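Local coordinates for protein extracellular ligand-binding receptor (PDB 5ERE) that probably senses small extracellular ligands, carrying a 2-oxo-4-methylpentanoic acid in its periplasmic-binding-protein-like part and a 6-aminopyrimidin-2(1H)-one in a separate sensor domain, at residues L8-S11 and I17-E20; N375-N380 and P459-S464. All blocks are in the same frame, centred on the assembly; numbering follows the deposited sequence.

In the fold
From the N terminus, strand 3-8 of a parallel sheet runs into a short loop and then helix 15-32; contact 1 (8-11 with 17-20) closes that local turn, pinning the end of the strand against the first turns of the helix. Much later, past the calcium site and the long helix 324-357, contact 2 (375-380 with 459-464) closes a far larger loop, whose residues include much of an antiparallel sensor sheet, and joins the entry to strand 378-385 with the start of helix 461-470. The two loops neither nest nor cross: they follow in series, on opposite sides of the chain's centre, with nearest atoms about 35 Å apart.

Contact 1: L8-S11 and I17-E20; sequences LPFS and IAVE
A18 offers a single methyl group to three consecutive residues, L8 at the end of strand 3-8 and P9 and F10 in the loop after it, and this small knob carries most of the contact. Its CB lies 3.6 Å from CD1 of F10, touches CD of P9, and faces L8 with the two CB atoms 4.0 Å apart. Alanine suits the place because a side chain of one carbon lets the helix come close to the loop.

Around the methyl, each partner uses a different part of its side chain. L8 turns its CG beside the backbone N (chi1 -50°), and the branch tip CD1 reaches 3.5 Å from the carbonyl O of A18. F10 has a similar first torsion, and its ring comes to the A18-V19 peptide, with CE1 3.7 Å from A18 O. One face of the F10 ring also takes CB of L8, 4.0 Å above the plane and toward the rim, while the A18 methyl comes to CD1. Proline fits the middle of this segment because its ring holds phi near the -87° that an inverse gamma turn needs; P9 centres that turn, closed by F10 N to L8 O at 2.8 Å, and the tight reversal brings L8 and F10 to the same methyl.

On the side of the helix turned away from the loop, E20 forms a salt bridge to R214 and bonds to the backbone N of G253 and G256. The side chain of P9 is about 5 Å from the bound 2-oxo-4-methylpentanoic acid, so the contact lies near that ligand without P9 being one of its pocket residues. Strand 3-8, helix 15-32 and the adjacent parallel strand 37-42 make a beta-alpha-beta crossover, the repeating unit of the periplasmic binding protein fold.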
ATOM      1  N   LEU A   8       5.005  -1.724 -28.897  1.00 30.93           N
ATOM      2  CA  LEU A   8       5.701  -2.562 -27.913  1.00 33.48           C
ATOM      3  C   LEU A   8       7.213  -2.557 -28.170  1.00 31.99           C
ATOM      4  O   LEU A   8       7.658  -2.417 -29.308  1.00 32.95           O
ATOM      5  CB  LEU A   8       5.208  -3.991 -27.983  1.00 28.86           C
ATOM      6  CG  LEU A   8       3.678  -4.217 -27.957  1.00 26.95           C
ATOM      7  CD1 LEU A   8       3.416  -5.712 -28.136  1.00 27.16           C
ATOM      8  CD2 LEU A   8       3.096  -3.669 -26.647  1.00 29.81           C
ATOM      9  N   PRO A   9       8.002  -2.760 -27.113  1.00 36.54           N
ATOM     10  CA  PRO A   9       9.439  -2.514 -27.263  1.00 38.81           C
ATOM     11  C   PRO A   9      10.175  -3.748 -27.785  1.00 35.01           C
ATOM     12  O   PRO A   9      11.006  -4.304 -27.068  1.00 38.57           O
ATOM     13  CB  PRO A   9       9.859  -2.146 -25.839  1.00 36.71           C
ATOM     14  CG  PRO A   9       8.875  -2.942 -24.961  1.00 31.75           C
ATOM     15  CD  PRO A   9       7.609  -2.928 -25.704  1.00 27.29           C
ATOM     16  N   PHE A  10       9.867  -4.165 -29.013  1.00 35.86           N
ATOM     17  CA  PHE A  10      10.417  -5.392 -29.562  1.00 35.00           C
ATOM     18  C   PHE A  10      11.981  -5.318 -29.690  1.00 42.85           C
ATOM     19  O   PHE A  10      12.676  -6.258 -29.356  1.00 44.62           O
ATOM     20  CB  PHE A  10       9.835  -5.685 -30.930  1.00 34.46           C
ATOM     21  CG  PHE A  10       8.377  -6.095 -30.909  1.00 36.41           C
ATOM     22  CD1 PHE A  10       7.974  -7.267 -30.274  1.00 36.16           C
ATOM     23  CD2 PHE A  10       7.433  -5.309 -31.518  1.00 39.56           C
ATOM     24  CE1 PHE A  10       6.640  -7.650 -30.245  1.00 40.53           C
ATOM     25  CE2 PHE A  10       6.077  -5.700 -31.516  1.00 33.74           C
ATOM     26  CZ  PHE A  10       5.689  -6.857 -30.876  1.00 29.60           C
ATOM     27  N   SER A  11      12.475  -4.185 -30.177  1.00 42.97           N
ATOM     28  CA  SER A  11      13.901  -3.939 -30.410  1.00 45.15           C
ATOM     29  C   SER A  11      14.488  -3.208 -29.217  1.00 45.37           C
ATOM     30  O   SER A  11      14.643  -1.992 -29.234  1.00 43.44           O
ATOM     31  CB  SER A  11      14.094  -3.112 -31.676  1.00 38.98           C
ATOM     32  OG  SER A  11      13.652  -3.810 -32.815  1.00 46.84           O
ATOM     33  N   ILE A  17       9.225  -9.228 -22.858  1.00 35.18           N
ATOM     34  CA  ILE A  17       7.982  -8.639 -22.367  1.00 36.00           C
ATOM     35  C   ILE A  17       7.098  -8.274 -23.560  1.00 38.21           C
ATOM     36  O   ILE A  17       5.893  -8.581 -23.591  1.00 35.63           O
ATOM     37  CB  ILE A  17       8.289  -7.411 -21.484  1.00 36.42           C
ATOM     38  CG1 ILE A  17       8.807  -7.889 -20.116  1.00 40.77           C
ATOM     39  CG2 ILE A  17       7.066  -6.465 -21.316  1.00 28.14           C
ATOM     40  CD1 ILE A  17       9.621  -6.836 -19.374  1.00 37.94           C
ATOM     41  N   ALA A  18       7.725  -7.667 -24.557  1.00 34.72           N
ATOM     42  CA  ALA A  18       7.046  -7.290 -25.775  1.00 32.30           C
ATOM     43  C   ALA A  18       6.414  -8.496 -26.460  1.00 37.11           C
ATOM     44  O   ALA A  18       5.283  -8.403 -26.864  1.00 31.36           O
ATOM     45  CB  ALA A  18       7.981  -6.596 -26.737  1.00 32.27           C
ATOM     46  N   VAL A  19       7.126  -9.618 -26.573  1.00 34.59           N
ATOM     47  CA  VAL A  19       6.581 -10.804 -27.215  1.00 36.37           C
ATOM     48  C   VAL A  19       5.458 -11.410 -26.378  1.00 32.83           C
ATOM     49  O   VAL A  19       4.491 -11.918 -26.932  1.00 36.85           O
ATOM     50  CB  VAL A  19       7.675 -11.889 -27.479  1.00 35.01           C
ATOM     51  CG1 VAL A  19       7.070 -13.216 -27.894  1.00 36.74           C
ATOM     52  CG2 VAL A  19       8.661 -11.421 -28.562  1.00 41.32           C
ATOM     53  N   GLU A  20       5.598 -11.356 -25.060  1.00 27.81           N
ATOM     54  CA  GLU A  20       4.569 -11.795 -24.151  1.00 34.59           C
ATOM     55  C   GLU A  20       3.268 -11.006 -24.373  1.00 33.63           C
ATOM     56  O   GLU A  20       2.172 -11.568 -24.484  1.00 26.86           O
ATOM     57  CB  GLU A  20       5.056 -11.633 -22.712  1.00 32.31           C
ATOM     58  CG  GLU A  20       4.016 -12.091 -21.687  1.00 38.47           C
ATOM     59  CD  GLU A  20       4.558 -12.180 -20.284  1.00 40.51           C
ATOM     60  OE1 GLU A  20       5.371 -13.096 -19.999  1.00 37.92           O
ATOM     61  OE2 GLU A  20       4.163 -11.337 -19.466  1.00 38.65           O
TER

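Contact 2: N375-N380 and P459-S464; sequences NQYAYN and PDFFGS. With ACY (acetic acid), chain D.
Y377 and F461 meet as an offset edge-to-face pair, the edge of F461 turned toward the face of Y377, with centroids 5.8 Å apart and planes at 89°. The same edge also receives aliphatic carbon, CB of Y377 lying near the F461 plane at 3.6 Å from CD1. F461 reaches there because its CG is anti to the backbone N, which swings the ring toward Y377; phenylalanine supplies an apolar edge in this buried place. A looser apolar touch follows where CD1 of Y379 lies 4.1 Å from CD of P459, whose compact ring suits the lead-in to the helix, the two side chains crossing at about a right angle.

Polar groups serve the helix start. S464 OG, held between its backbone N and carbonyl carbon (chi1 67°), donates back to F461 O at 2.9 Å, and the same oxygen rests 3.7 Å from CE1 of Y377. A small hydroxyl thus fits beside the ring while bonding to its own helix. Tyrosine at 377 serves twice, its ring face meeting F461 and its OH hydrogen-bonded to R468, further along that helix.

An acetic acid molecule, probably from the crystallisation liquor, accepts bonds from F462 N to OXT and from G463 N to O, each 2.9 Å, the second nearly straight at 170°.

Beyond the pair, Y379 and N380 both bond to L456 in a classic beta bulge, and N380, in the 6-aminopyrimidin-2(1H)-one pocket, bonds to E431. The chemistry implies an apolar, aromatic join between the type I turn N375-A378, leading into strand 378-385, and the start of helix 461-470, whose N-terminal N-H groups probably favour an anionic guest.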
ATOM      1  N   ASN A 375      -1.208  15.479  21.738  1.00 30.90           N
ATOM      2  CA  ASN A 375      -1.886  14.218  21.388  1.00 32.42           C
ATOM      3  C   ASN A 375      -2.652  14.333  20.087  1.00 38.10           C
ATOM      4  O   ASN A 375      -3.813  14.733  20.046  1.00 40.60           O
ATOM      5  CB  ASN A 375      -2.784  13.793  22.548  1.00 31.03           C
ATOM      6  CG  ASN A 375      -1.978  13.167  23.678  1.00 40.97           C
ATOM      7  OD1 ASN A 375      -1.482  12.066  23.517  1.00 47.62           O
ATOM      8  ND2 ASN A 375      -1.779  13.893  24.784  1.00 38.39           N
ATOM      9  N   GLN A 376      -2.000  13.963  19.003  1.00 36.64           N
ATOM     10  CA  GLN A 376      -2.627  14.172  17.729  1.00 40.33           C
ATOM     11  C   GLN A 376      -3.849  13.265  17.531  1.00 39.09           C
ATOM     12  O   GLN A 376      -4.655  13.578  16.684  1.00 36.42           O
ATOM     13  CB  GLN A 376      -1.622  13.976  16.594  1.00 48.46           C
ATOM     14  CG  GLN A 376      -1.429  12.578  16.133  1.00 48.34           C
ATOM     15  CD  GLN A 376      -0.333  12.468  15.083  1.00 54.05           C
ATOM     16  OE1 GLN A 376       0.845  12.341  15.409  1.00 62.78           O
ATOM     17  NE2 GLN A 376      -0.723  12.529  13.823  1.00 49.23           N
ATOM     18  N   TYR A 377      -3.992  12.184  18.307  1.00 38.22           N
ATOM     19  CA  TYR A 377      -5.178  11.287  18.199  1.00 36.20           C
ATOM     20  C   TYR A 377      -6.246  11.573  19.241  1.00 35.19           C
ATOM     21  O   TYR A 377      -7.204  10.805  19.390  1.00 33.75           O
ATOM     22  CB  TYR A 377      -4.751   9.796  18.288  1.00 42.51           C
ATOM     23  CG  TYR A 377      -3.905   9.417  17.107  1.00 37.33           C
ATOM     24  CD1 TYR A 377      -4.479   9.247  15.844  1.00 37.43           C
ATOM     25  CD2 TYR A 377      -2.514   9.335  17.227  1.00 38.72           C
ATOM     26  CE1 TYR A 377      -3.704   8.936  14.739  1.00 39.83           C
ATOM     27  CE2 TYR A 377      -1.726   9.015  16.133  1.00 41.71           C
ATOM     28  CZ  TYR A 377      -2.318   8.809  14.902  1.00 40.65           C
ATOM     29  OH  TYR A 377      -1.517   8.511  13.833  1.00 43.12           O
ATOM     30  N   ALA A 378      -6.104  12.704  19.939  1.00 34.62           N
ATOM     31  CA  ALA A 378      -7.116  13.156  20.898  1.00 37.71           C
ATOM     32  C   ALA A 378      -8.302  13.820  20.221  1.00 33.21           C
ATOM     33  O   ALA A 378      -8.174  14.511  19.228  1.00 34.43           O
ATOM     34  CB  ALA A 378      -6.504  14.125  21.908  1.00 42.47           C
ATOM     35  N   TYR A 379      -9.453  13.602  20.825  1.00 36.22           N
ATOM     36  CA  TYR A 379     -10.652  14.321  20.531  1.00 39.32           C
ATOM     37  C   TYR A 379     -10.774  15.473  21.527  1.00 37.05           C
ATOM     38  O   TYR A 379     -11.074  16.592  21.147  1.00 41.53           O
ATOM     39  CB  TYR A 379     -11.845  13.383  20.632  1.00 38.36           C
ATOM     40  CG  TYR A 379     -13.146  14.053  20.328  1.00 33.78           C
ATOM     41  CD1 TYR A 379     -13.564  14.213  19.022  1.00 32.72           C
ATOM     42  CD2 TYR A 379     -13.953  14.531  21.342  1.00 37.30           C
ATOM     43  CE1 TYR A 379     -14.772  14.795  18.725  1.00 41.41           C
ATOM     44  CE2 TYR A 379     -15.175  15.135  21.051  1.00 38.87           C
ATOM     45  CZ  TYR A 379     -15.574  15.250  19.739  1.00 40.92           C
ATOM     46  OH  TYR A 379     -16.766  15.848  19.443  1.00 45.54           O
ATOM     47  N   ASN A 380     -10.557  15.180  22.814  1.00 37.01           N
ATOM     48  CA  ASN A 380     -10.351  16.247  23.788  1.00 37.79           C
ATOM     49  C   ASN A 380      -9.680  15.758  25.062  1.00 41.43           C
ATOM     50  O   ASN A 380      -9.369  14.574  25.206  1.00 35.56           O
ATOM     51  CB  ASN A 380     -11.666  16.977  24.122  1.00 40.91           C
ATOM     52  CG  ASN A 380     -12.700  16.111  24.841  1.00 44.85           C
ATOM     53  OD1 ASN A 380     -12.387  15.142  25.503  1.00 43.09           O
ATOM     54  ND2 ASN A 380     -13.954  16.516  24.739  1.00 41.35           N
ATOM     55  N   PRO A 459     -13.019   9.282  17.371  1.00 35.35           N
ATOM     56  CA  PRO A 459     -13.929   8.187  17.005  1.00 37.99           C
ATOM     57  C   PRO A 459     -13.291   7.211  16.031  1.00 37.63           C
ATOM     58  O   PRO A 459     -13.600   6.040  16.111  1.00 41.18           O
ATOM     59  CB  PRO A 459     -15.121   8.889  16.330  1.00 38.45           C
ATOM     60  CG  PRO A 459     -15.020  10.302  16.622  1.00 38.98           C
ATOM     61  CD  PRO A 459     -13.586  10.608  17.029  1.00 37.15           C
ATOM     62  N   ASP A 460     -12.426   7.675  15.134  1.00 33.04           N
ATOM     63  CA  ASP A 460     -11.817   6.794  14.140  1.00 31.75           C
ATOM     64  C   ASP A 460     -10.351   6.488  14.475  1.00 37.11           C
ATOM     65  O   ASP A 460      -9.527   6.343  13.578  1.00 37.10           O
ATOM     66  CB  ASP A 460     -11.890   7.409  12.750  1.00 35.23           C
ATOM     67  CG  ASP A 460     -11.067   8.669  12.638  1.00 44.51           C
ATOM     68  OD1 ASP A 460     -10.802   9.269  13.710  1.00 47.05           O
ATOM     69  OD2 ASP A 460     -10.652   9.021  11.503  1.00 48.18           O
ATOM     70  N   PHE A 461     -10.050   6.407  15.769  1.00 36.23           N
ATOM     71  CA  PHE A 461      -8.685   6.203  16.258  1.00 36.83           C
ATOM     72  C   PHE A 461      -8.024   4.976  15.594  1.00 37.97           C
ATOM     73  O   PHE A 461      -6.995   5.066  14.923  1.00 34.92           O
ATOM     74  CB  PHE A 461      -8.714   6.049  17.800  1.00 34.03           C
ATOM     75  CG  PHE A 461      -7.390   5.623  18.397  1.00 35.72           C
ATOM     76  CD1 PHE A 461      -6.335   6.546  18.533  1.00 31.38           C
ATOM     77  CD2 PHE A 461      -7.195   4.334  18.813  1.00 37.06           C
ATOM     78  CE1 PHE A 461      -5.126   6.158  19.061  1.00 39.60           C
ATOM     79  CE2 PHE A 461      -5.968   3.940  19.349  1.00 38.89           C
ATOM     80  CZ  PHE A 461      -4.948   4.842  19.474  1.00 38.59           C
ATOM     81  N   PHE A 462      -8.606   3.806  15.777  1.00 32.03           N
ATOM     82  CA  PHE A 462      -7.972   2.631  15.233  1.00 31.73           C
ATOM     83  C   PHE A 462      -7.939   2.624  13.720  1.00 32.01           C
ATOM     84  O   PHE A 462      -6.908   2.347  13.130  1.00 32.80           O
ATOM     85  CB  PHE A 462      -8.674   1.376  15.743  1.00 36.61           C
ATOM     86  CG  PHE A 462      -8.355   1.038  17.165  1.00 34.82           C
ATOM     87  CD1 PHE A 462      -7.075   0.658  17.530  1.00 38.77           C
ATOM     88  CD2 PHE A 462      -9.340   1.082  18.140  1.00 35.51           C
ATOM     89  CE1 PHE A 462      -6.776   0.341  18.844  1.00 40.66           C
ATOM     90  CE2 PHE A 462      -9.054   0.776  19.455  1.00 35.94           C
ATOM     91  CZ  PHE A 462      -7.766   0.399  19.806  1.00 38.11           C
ATOM     92  N   GLY A 463      -9.071   2.923  13.091  1.00 33.75           N
ATOM     93  CA  GLY A 463      -9.158   2.976  11.646  1.00 35.75           C
ATOM     94  C   GLY A 463      -8.140   3.888  11.000  1.00 38.67           C
ATOM     95  O   GLY A 463      -7.549   3.540   9.982  1.00 37.30           O
ATOM     96  N   SER A 464      -7.940   5.072  11.577  1.00 33.21           N
ATOM     97  CA  SER A 464      -7.031   6.028  10.989  1.00 38.17           C
ATOM     98  C   SER A 464      -5.595   5.449  10.988  1.00 33.89           C
ATOM     99  O   SER A 464      -4.821   5.672  10.064  1.00 46.30           O
ATOM    100  CB  SER A 464      -7.093   7.357  11.747  1.00 40.21           C
ATOM    101  OG  SER A 464      -6.589   7.274  13.081  1.00 39.80           O
TER
HETATM  102  C   ACY D 603     -12.070   3.263  15.598  1.00 44.16           C
HETATM  103  O   ACY D 603     -11.619   3.391  14.419  1.00 34.42           O
HETATM  104  OXT ACY D 603     -11.397   3.448  16.637  1.00 44.65           O
HETATM  105  CH3 ACY D 603     -13.520   2.857  15.798  1.00 44.89           C